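Local coordinates for protein alpha-galactosidase (Thermus thermophilus, PDB 6LCJ) that probably hydrolyses alpha-galactosidic bonds as a family 36 glycoside hydrolase, and assembles as a hexamer, at residues P250-R255 / V283-D288; R326-A331 / L347-G352; P457-R460 / F466-G469. One frame throughout, in Å; residues are numbered along the deposited sequence.

In the fold
Followed from the N terminus, the three contacts come in series: each closes before the next opens, and none nests or crosses. Contact 1 closes a loop of 27 intervening residues, bringing the segment after helix 244-248 onto helix 280-296 at the outer side of the TIM barrel. Contact 2 closes 15 residues, tying helix 317-331 to the approach to barrel strand 352-354. These two touch, Val283 and Ala287 of one helix packing on Arg326 and Ala330 of the next. Contact 3, a hairpin with five intervening residues, belongs to the C-terminal three-stranded sheet, its centre about 45 Å from that of contact 1.

Contact 1: residues P250-R255 / V283-D288; sequences PDWVLR and VEWAAD
Trp252 and Trp285 meet as a T-shaped pair: the outer edge of the Trp252 six-membered ring stands over the face of the Trp285 five-membered ring, the planes inclined at 64° and the centroids 4.9 Å apart. The atom that presses closest is Trp252 CZ3, 3.5 Å from Trp285 CG, and beside it Trp252 CH2 reaches Trp285 CB at 3.7 Å. CZ3 is displaced toward the rim of the Trp285 ring. A C-H edge meeting an electron-rich pi face is what makes such a pair favourable.

The torsions explain how two well-separated backbones are bridged. Trp285 leaves its helix with CG anti to the backbone N (chi1 174°), and its ring is turned broadside to the approaching neighbour. Trp252 instead carries CG anti to its carbonyl carbon, and its indole projects lengthwise, so that the far end of the benzo ring does the touching. Two indoles, long as well as flat, suit the distance to be covered.

In the fold, the pair joins the short 3-10 turn after helix 244-248 to helix 280-296, one of the helices surrounding the TIM barrel. Leu245 of helix 244-248 packs against both indoles, while Glu281 and Val282 lie against Trp252.

The loop carrying Trp252 is fastened from within by Arg255, which grips one acceptor side-on: NE lies 3.3 Å and NH2 3.2 Å from Pro250 O. Both nitrogens approach from the same face of that carbonyl, while the oxygen lies in the guanidinium plane. Proline suits the first turn of the 3-10 segment, where its fixed ring costs no backbone hydrogen bond. The remaining nitrogen of Arg255, NH1, reaches Gly259 O and forms a salt bridge with Asp120 of a second subunit, whose Phe37 also packs on Pro250 and Arg255.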
loop_
_atom_site.group_PDB
_atom_site.type_symbol
_atom_site.label_atom_id
_atom_site.label_comp_id
_atom_site.label_asym_id
_atom_site.label_seq_id
_atom_site.Cartn_x
_atom_site.Cartn_y
_atom_site.Cartn_z
ATOM N N PRO E 250 0.877 39.311 8.563
ATOM C CA PRO E 250 1.263 37.885 8.485
ATOM C C PRO E 250 2.093 37.409 9.662
ATOM O O PRO E 250 2.061 36.218 9.987
ATOM C CB PRO E 250 2.075 37.821 7.180
ATOM C CG PRO E 250 2.610 39.205 7.031
ATOM C CD PRO E 250 1.463 40.076 7.450
ATOM N N ASP E 251 2.862 38.305 10.289
ATOM C CA ASP E 251 3.593 38.005 11.516
ATOM C C ASP E 251 2.680 37.790 12.724
ATOM O O ASP E 251 3.180 37.470 13.808
ATOM C CB ASP E 251 4.579 39.136 11.818
ATOM C CG ASP E 251 3.886 40.462 12.081
ATOM O OD1 ASP E 251 3.087 40.907 11.221
ATOM O OD2 ASP E 251 4.139 41.053 13.154
ATOM N N TRP E 252 1.372 37.969 12.579
ATOM C CA TRP E 252 0.450 37.683 13.671
ATOM C C TRP E 252 -0.167 36.287 13.594
ATOM O O TRP E 252 -0.763 35.834 14.578
ATOM C CB TRP E 252 -0.671 38.726 13.709
ATOM C CG TRP E 252 -0.270 40.041 14.335
ATOM C CD1 TRP E 252 0.990 40.451 14.651
ATOM C CD2 TRP E 252 -1.148 41.106 14.725
ATOM N NE1 TRP E 252 0.955 41.703 15.218
ATOM C CE2 TRP E 252 -0.345 42.130 15.272
ATOM C CE3 TRP E 252 -2.531 41.293 14.664
ATOM C CZ2 TRP E 252 -0.878 43.325 15.750
ATOM C CZ3 TRP E 252 -3.059 42.479 15.139
ATOM C CH2 TRP E 252 -2.231 43.481 15.678
ATOM N N VAL E 253 -0.037 35.601 12.464
ATOM C CA VAL E 253 -0.645 34.290 12.288
ATOM C C VAL E 253 0.136 33.255 13.089
ATOM O O VAL E 253 1.368 33.227 13.057
ATOM C CB VAL E 253 -0.699 33.928 10.799
ATOM C CG1 VAL E 253 -1.164 32.490 10.608
ATOM C CG2 VAL E 253 -1.611 34.916 10.076
ATOM N N LEU E 254 -0.582 32.415 13.833
ATOM C CA LEU E 254 0.051 31.287 14.507
ATOM C C LEU E 254 0.630 30.328 13.474
ATOM O O LEU E 254 -0.076 29.880 12.561
ATOM C CB LEU E 254 -0.951 30.567 15.393
ATOM C CG LEU E 254 -0.386 29.393 16.192
ATOM C CD1 LEU E 254 0.695 29.866 17.149
ATOM C CD2 LEU E 254 -1.522 28.714 16.938
ATOM N N ARG E 255 1.927 30.033 13.605
ATOM C CA ARG E 255 2.647 29.237 12.623
ATOM C C ARG E 255 3.312 28.049 13.300
ATOM O O ARG E 255 3.613 28.083 14.495
ATOM C CB ARG E 255 3.691 30.086 11.881
ATOM C CG ARG E 255 3.066 31.002 10.861
ATOM C CD ARG E 255 3.935 32.196 10.492
ATOM N NE ARG E 255 3.180 33.156 9.690
ATOM C CZ ARG E 255 2.836 32.967 8.416
ATOM N NH1 ARG E 255 3.177 31.858 7.781
ATOM N NH2 ARG E 255 2.142 33.888 7.774
ATOM N N VAL E 283 -2.134 39.878 21.667
ATOM C CA VAL E 283 -2.875 39.990 22.922
ATOM C C VAL E 283 -3.288 41.432 23.179
ATOM O O VAL E 283 -4.396 41.700 23.654
ATOM C CB VAL E 283 -2.030 39.450 24.084
ATOM C CG1 VAL E 283 -2.781 39.598 25.382
ATOM C CG2 VAL E 283 -1.653 38.019 23.824
ATOM N N GLU E 284 -2.389 42.377 22.901
ATOM C CA GLU E 284 -2.700 43.793 23.070
ATOM C C GLU E 284 -3.852 44.206 22.164
ATOM O O GLU E 284 -4.753 44.947 22.579
ATOM C CB GLU E 284 -1.443 44.606 22.766
ATOM C CG GLU E 284 -1.459 46.073 23.101
ATOM C CD GLU E 284 -0.104 46.713 22.787
ATOM O OE1 GLU E 284 0.882 46.418 23.515
ATOM O OE2 GLU E 284 -0.018 47.479 21.797
ATOM N N TRP E 285 -3.832 43.726 20.919
ATOM C CA TRP E 285 -4.887 44.033 19.963
ATOM C C TRP E 285 -6.221 43.424 20.400
ATOM O O TRP E 285 -7.265 44.087 20.334
ATOM C CB TRP E 285 -4.443 43.534 18.588
ATOM C CG TRP E 285 -5.422 43.606 17.471
ATOM C CD1 TRP E 285 -5.576 44.634 16.575
ATOM C CD2 TRP E 285 -6.351 42.590 17.080
ATOM N NE1 TRP E 285 -6.561 44.322 15.663
ATOM C CE2 TRP E 285 -7.052 43.073 15.953
ATOM C CE3 TRP E 285 -6.665 41.324 17.575
ATOM C CZ2 TRP E 285 -8.052 42.332 15.322
ATOM C CZ3 TRP E 285 -7.654 40.585 16.936
ATOM C CH2 TRP E 285 -8.330 41.089 15.824
ATOM N N ALA E 286 -6.204 42.175 20.875
ATOM C CA ALA E 286 -7.448 41.552 21.321
ATOM C C ALA E 286 -7.991 42.244 22.569
ATOM O O ALA E 286 -9.205 42.447 22.690
ATOM C CB ALA E 286 -7.245 40.051 21.566
ATOM N N ALA E 287 -7.110 42.628 23.499
ATOM C CA ALA E 287 -7.550 43.448 24.624
ATOM C C ALA E 287 -8.133 44.782 24.157
ATOM O O ALA E 287 -9.071 45.294 24.773
ATOM C CB ALA E 287 -6.398 43.673 25.602
ATOM N N ASP E 288 -7.617 45.352 23.069
ATOM C CA ASP E 288 -8.213 46.570 22.537
ATOM C C ASP E 288 -9.583 46.327 21.930
ATOM O O ASP E 288 -10.359 47.281 21.802
ATOM C CB ASP E 288 -7.310 47.204 21.482
ATOM C CG ASP E 288 -6.069 47.810 22.076
ATOM O OD1 ASP E 288 -5.948 47.826 23.327
ATOM O OD2 ASP E 288 -5.209 48.270 21.293
#

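Contact 2: residues R326-A331 / L347-G352; sequences RLREAA and LGLADG
Asp351 OD2 is gripped by two donors: Arg328 NH1, 2.9 Å away in a salt bridge, and the backbone N of Leu336 in strand 335-338. The bond from NH1 is nearly straight (168°), with OD2 close to the guanidinium plane, yet NH1 approaches from above the carboxylate plane, the two flat groups being turned 67° apart. The other oxygen, Asp351 OD1, is taken by Ser156 OG and by a salt bridge to Arg154 NE.

Arg328 NH1 also donates to Leu349 O at 2.8 Å, almost head-on to the carbonyl. One nitrogen thus spends its two hydrogens on one segment. The arginine gets there by folding: CG is anti to the backbone N (chi1 171°), CB and CG lie alongside Leu349 CD2, with CB 3.9 Å from it, and the bends at chi2 and chi3 then bring NH1 round to its two acceptors. NH2 is held by Ala334 O.

The contact joins helix 317-331 to the loop entering strand 352-354, at the N-terminal end of the TIM-barrel strands. With an alanine at Arg328, the carbonyl of Leu349 would probably lose its side-chain donor and Asp351 one of its two arginines, and a gap would be likely to open beside the leucine.

All three touching residues are buried, and the carboxylate is met by both Arg328 and Arg154, whose like charges come close to each other and which it is likely to balance. Such a setting would favour its ionised form and offset the burial of Arg328.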
loop_
_atom_site.group_PDB
_atom_site.type_symbol
_atom_site.label_atom_id
_atom_site.label_comp_id
_atom_site.label_asym_id
_atom_site.label_seq_id
_atom_site.Cartn_x
_atom_site.Cartn_y
_atom_site.Cartn_z
ATOM N N ARG E 326 -5.047 38.970 30.370
ATOM C CA ARG E 326 -4.990 40.349 29.923
ATOM C C ARG E 326 -6.366 40.821 29.473
ATOM O O ARG E 326 -6.762 41.960 29.745
ATOM C CB ARG E 326 -3.948 40.485 28.804
ATOM C CG ARG E 326 -3.961 41.822 28.065
ATOM C CD ARG E 326 -3.410 43.013 28.904
ATOM N NE ARG E 326 -3.825 44.304 28.332
ATOM C CZ ARG E 326 -4.568 45.207 28.970
ATOM N NH1 ARG E 326 -4.975 44.977 30.215
ATOM N NH2 ARG E 326 -4.921 46.330 28.356
ATOM N N LEU E 327 -7.114 39.953 28.798
ATOM C CA LEU E 327 -8.466 40.316 28.396
ATOM C C LEU E 327 -9.385 40.402 29.608
ATOM O O LEU E 327 -10.350 41.174 29.600
ATOM C CB LEU E 327 -8.999 39.302 27.385
ATOM C CG LEU E 327 -8.732 39.535 25.907
ATOM C CD1 LEU E 327 -7.257 39.649 25.666
ATOM C CD2 LEU E 327 -9.318 38.395 25.083
ATOM N N ARG E 328 -9.096 39.625 30.653
ATOM C CA ARG E 328 -9.853 39.739 31.890
ATOM C C ARG E 328 -9.674 41.119 32.506
ATOM O O ARG E 328 -10.648 41.757 32.913
ATOM C CB ARG E 328 -9.435 38.644 32.877
ATOM C CG ARG E 328 -10.024 38.796 34.300
ATOM C CD ARG E 328 -11.500 38.370 34.406
ATOM N NE ARG E 328 -12.423 39.443 34.031
ATOM C CZ ARG E 328 -13.723 39.280 33.793
ATOM N NH1 ARG E 328 -14.278 38.080 33.868
ATOM N NH2 ARG E 328 -14.475 40.323 33.471
ATOM N N GLU E 329 -8.425 41.601 32.561
ATOM C CA GLU E 329 -8.147 42.912 33.139
ATOM C C GLU E 329 -8.674 44.028 32.255
ATOM O O GLU E 329 -9.187 45.032 32.757
ATOM C CB GLU E 329 -6.650 43.080 33.369
ATOM C CG GLU E 329 -6.143 42.351 34.593
ATOM C CD GLU E 329 -6.533 43.045 35.908
ATOM O OE1 GLU E 329 -7.211 44.097 35.878
ATOM O OE2 GLU E 329 -6.161 42.530 36.984
ATOM N N ALA E 330 -8.566 43.871 30.937
ATOM C CA ALA E 330 -9.078 44.903 30.044
ATOM C C ALA E 330 -10.589 45.040 30.156
ATOM O O ALA E 330 -11.133 46.120 29.893
ATOM C CB ALA E 330 -8.673 44.608 28.602
ATOM N N ALA E 331 -11.279 43.966 30.548
ATOM C CA ALA E 331 -12.734 43.972 30.657
ATOM C C ALA E 331 -13.216 44.463 32.010
ATOM O O ALA E 331 -14.401 44.792 32.155
ATOM C CB ALA E 331 -13.297 42.570 30.398
ATOM N N LEU E 347 -11.014 28.590 34.026
ATOM C CA LEU E 347 -11.594 28.808 35.344
ATOM C C LEU E 347 -10.865 29.932 36.076
ATOM O O LEU E 347 -9.637 30.053 36.003
ATOM C CB LEU E 347 -11.540 27.518 36.153
ATOM C CG LEU E 347 -12.339 26.334 35.604
ATOM C CD1 LEU E 347 -12.184 25.079 36.486
ATOM C CD2 LEU E 347 -13.808 26.729 35.460
ATOM N N GLY E 348 -11.634 30.763 36.780
ATOM C CA GLY E 348 -11.100 31.923 37.447
ATOM C C GLY E 348 -11.092 33.185 36.612
ATOM O O GLY E 348 -11.014 34.276 37.174
ATOM N N LEU E 349 -11.157 33.070 35.290
ATOM C CA LEU E 349 -11.215 34.221 34.400
ATOM C C LEU E 349 -12.615 34.441 33.835
ATOM O O LEU E 349 -13.111 35.574 33.840
ATOM C CB LEU E 349 -10.216 34.048 33.253
ATOM C CG LEU E 349 -8.758 33.898 33.685
ATOM C CD1 LEU E 349 -7.890 33.497 32.518
ATOM C CD2 LEU E 349 -8.243 35.196 34.355
ATOM N N ALA E 350 -13.267 33.385 33.350
ATOM C CA ALA E 350 -14.620 33.521 32.826
ATOM C C ALA E 350 -15.622 33.756 33.950
ATOM O O ALA E 350 -15.488 33.211 35.048
ATOM C CB ALA E 350 -15.023 32.271 32.038
ATOM N N ASP E 351 -16.635 34.573 33.662
ATOM C CA ASP E 351 -17.823 34.652 34.505
ATOM C C ASP E 351 -18.826 33.569 34.132
ATOM O O ASP E 351 -19.406 32.924 35.011
ATOM C CB ASP E 351 -18.488 36.025 34.374
ATOM C CG ASP E 351 -17.531 37.163 34.667
ATOM O OD1 ASP E 351 -17.170 37.314 35.842
ATOM O OD2 ASP E 351 -17.127 37.887 33.723
ATOM N N GLY E 352 -19.029 33.368 32.837
ATOM C CA GLY E 352 -19.836 32.274 32.340
ATOM C C GLY E 352 -19.026 31.449 31.355
ATOM O O GLY E 352 -18.187 31.980 30.614
#

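Contact 3: residues P457-R460 / F466-G469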
loop_
_atom_site.group_PDB
_atom_site.type_symbol
_atom_site.label_atom_id
_atom_site.label_comp_id
_atom_site.label_asym_id
_atom_site.label_seq_id
_atom_site.Cartn_x
_atom_site.Cartn_y
_atom_site.Cartn_z
ATOM N N PRO E 457 -36.877 25.526 42.225
ATOM C CA PRO E 457 -35.853 24.699 42.875
ATOM C C PRO E 457 -35.611 23.400 42.118
ATOM O O PRO E 457 -36.549 22.674 41.776
ATOM C CB PRO E 457 -36.428 24.440 44.275
ATOM C CG PRO E 457 -37.876 24.882 44.213
ATOM C CD PRO E 457 -37.941 25.939 43.161
ATOM N N VAL E 458 -34.336 23.121 41.843
ATOM C CA VAL E 458 -33.915 21.876 41.214
ATOM C C VAL E 458 -32.948 21.175 42.152
ATOM O O VAL E 458 -32.139 21.819 42.831
ATOM C CB VAL E 458 -33.269 22.101 39.828
ATOM C CG1 VAL E 458 -33.089 20.771 39.095
ATOM C CG2 VAL E 458 -34.128 23.009 38.987
ATOM N N ARG E 459 -33.044 19.854 42.198
ATOM C CA ARG E 459 -32.204 19.036 43.049
ATOM C C ARG E 459 -31.743 17.853 42.221
ATOM O O ARG E 459 -32.505 17.341 41.395
ATOM C CB ARG E 459 -32.977 18.579 44.300
ATOM C CG ARG E 459 -32.419 17.342 44.986
ATOM C CD ARG E 459 -32.736 17.361 46.471
ATOM N NE ARG E 459 -34.117 17.777 46.713
ATOM C CZ ARG E 459 -35.160 16.948 46.716
ATOM N NH1 ARG E 459 -34.980 15.649 46.491
ATOM N NH2 ARG E 459 -36.383 17.415 46.943
ATOM N N ARG E 460 -30.499 17.426 42.417
ATOM C CA ARG E 460 -29.995 16.256 41.711
ATOM C C ARG E 460 -30.211 15.003 42.547
ATOM O O ARG E 460 -29.790 14.938 43.705
ATOM C CB ARG E 460 -28.514 16.400 41.368
ATOM C CG ARG E 460 -28.162 15.808 40.000
ATOM C CD ARG E 460 -26.696 16.015 39.655
ATOM N NE ARG E 460 -26.370 15.430 38.364
ATOM C CZ ARG E 460 -25.393 15.876 37.579
ATOM N NH1 ARG E 460 -24.659 16.910 37.973
ATOM N NH2 ARG E 460 -25.153 15.299 36.400
ATOM N N PHE E 466 -32.867 14.508 37.862
ATOM C CA PHE E 466 -33.067 15.724 38.623
ATOM C C PHE E 466 -34.519 15.791 39.058
ATOM O O PHE E 466 -35.396 15.139 38.483
ATOM C CB PHE E 466 -32.697 16.962 37.805
ATOM C CG PHE E 466 -31.272 16.964 37.333
ATOM C CD1 PHE E 466 -30.850 16.082 36.348
ATOM C CD2 PHE E 466 -30.355 17.842 37.877
ATOM C CE1 PHE E 466 -29.542 16.066 35.928
ATOM C CE2 PHE E 466 -29.046 17.839 37.446
ATOM C CZ PHE E 466 -28.637 16.946 36.474
ATOM N N ARG E 467 -34.756 16.563 40.102
ATOM C CA ARG E 467 -36.102 16.924 40.506
ATOM C C ARG E 467 -36.215 18.425 40.314
ATOM O O ARG E 467 -35.573 19.195 41.033
ATOM C CB ARG E 467 -36.395 16.510 41.945
ATOM C CG ARG E 467 -37.861 16.169 42.159
ATOM C CD ARG E 467 -38.080 15.247 43.353
ATOM N NE ARG E 467 -38.316 15.993 44.590
ATOM C CZ ARG E 467 -39.407 16.719 44.835
ATOM N NH1 ARG E 467 -40.376 16.808 43.928
ATOM N NH2 ARG E 467 -39.532 17.356 45.995
ATOM N N VAL E 468 -37.004 18.827 39.321
ATOM C CA VAL E 468 -37.215 20.227 38.965
ATOM C C VAL E 468 -38.593 20.614 39.472
ATOM O O VAL E 468 -39.601 20.039 39.037
ATOM C CB VAL E 468 -37.093 20.459 37.450
ATOM C CG1 VAL E 468 -37.160 21.947 37.124
ATOM C CG2 VAL E 468 -35.801 19.854 36.914
ATOM N N GLY E 469 -38.637 21.588 40.385
ATOM C CA GLY E 469 -39.823 21.814 41.192
ATOM C C GLY E 469 -40.294 20.501 41.784
ATOM O O GLY E 469 -39.546 19.838 42.511
#
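Backbone pairing between Val458-Arg460 and Phe466-Val468 makes an antiparallel hairpin, the two strands running at 169° to each other. Arg459 and Arg467 form the hydrogen-bonded pair: Arg467 N donates to Arg459 O at 2.7 Å and Arg459 N to Arg467 O at 2.9 Å. Beyond the paired residues, Gly469 N reaches Pro457 O at 2.7 Å; the positive phi of Gly469 suits glycine as the chain turns toward strand 471-474.

Apolar contacts lie on the face of Val458, Val468, Arg460 and Phe466. The two valines stand side by side, Val458 CG1 3.6 Å from Val468 CG2, their branched carbons suited to strands, and His426 of helix 415-428 touches both.

A CH-pi contact serves the same face. Arg460 runs extended over the Phe466 ring, its CG 3.8 Å from the ring centroid, and its guanidinium lies over CZ with the planes 29° apart. NE donates to Gly462 O, and NH2 to Pro463 O and Leu388 O, which fix the group there. Phe427 meets the Phe466 ring edge-to-face.

On the face of Arg459 and Arg467, like charges meet. Arg459 NH2 and Arg467 NH2 lie 3.3 Å apart, two donors that cannot bond; Arg467 NH1 makes a long, weak ion pair with Glu470. Such a pair of like charges is probably tolerated because Arg459 is exposed to solvent, which would screen them.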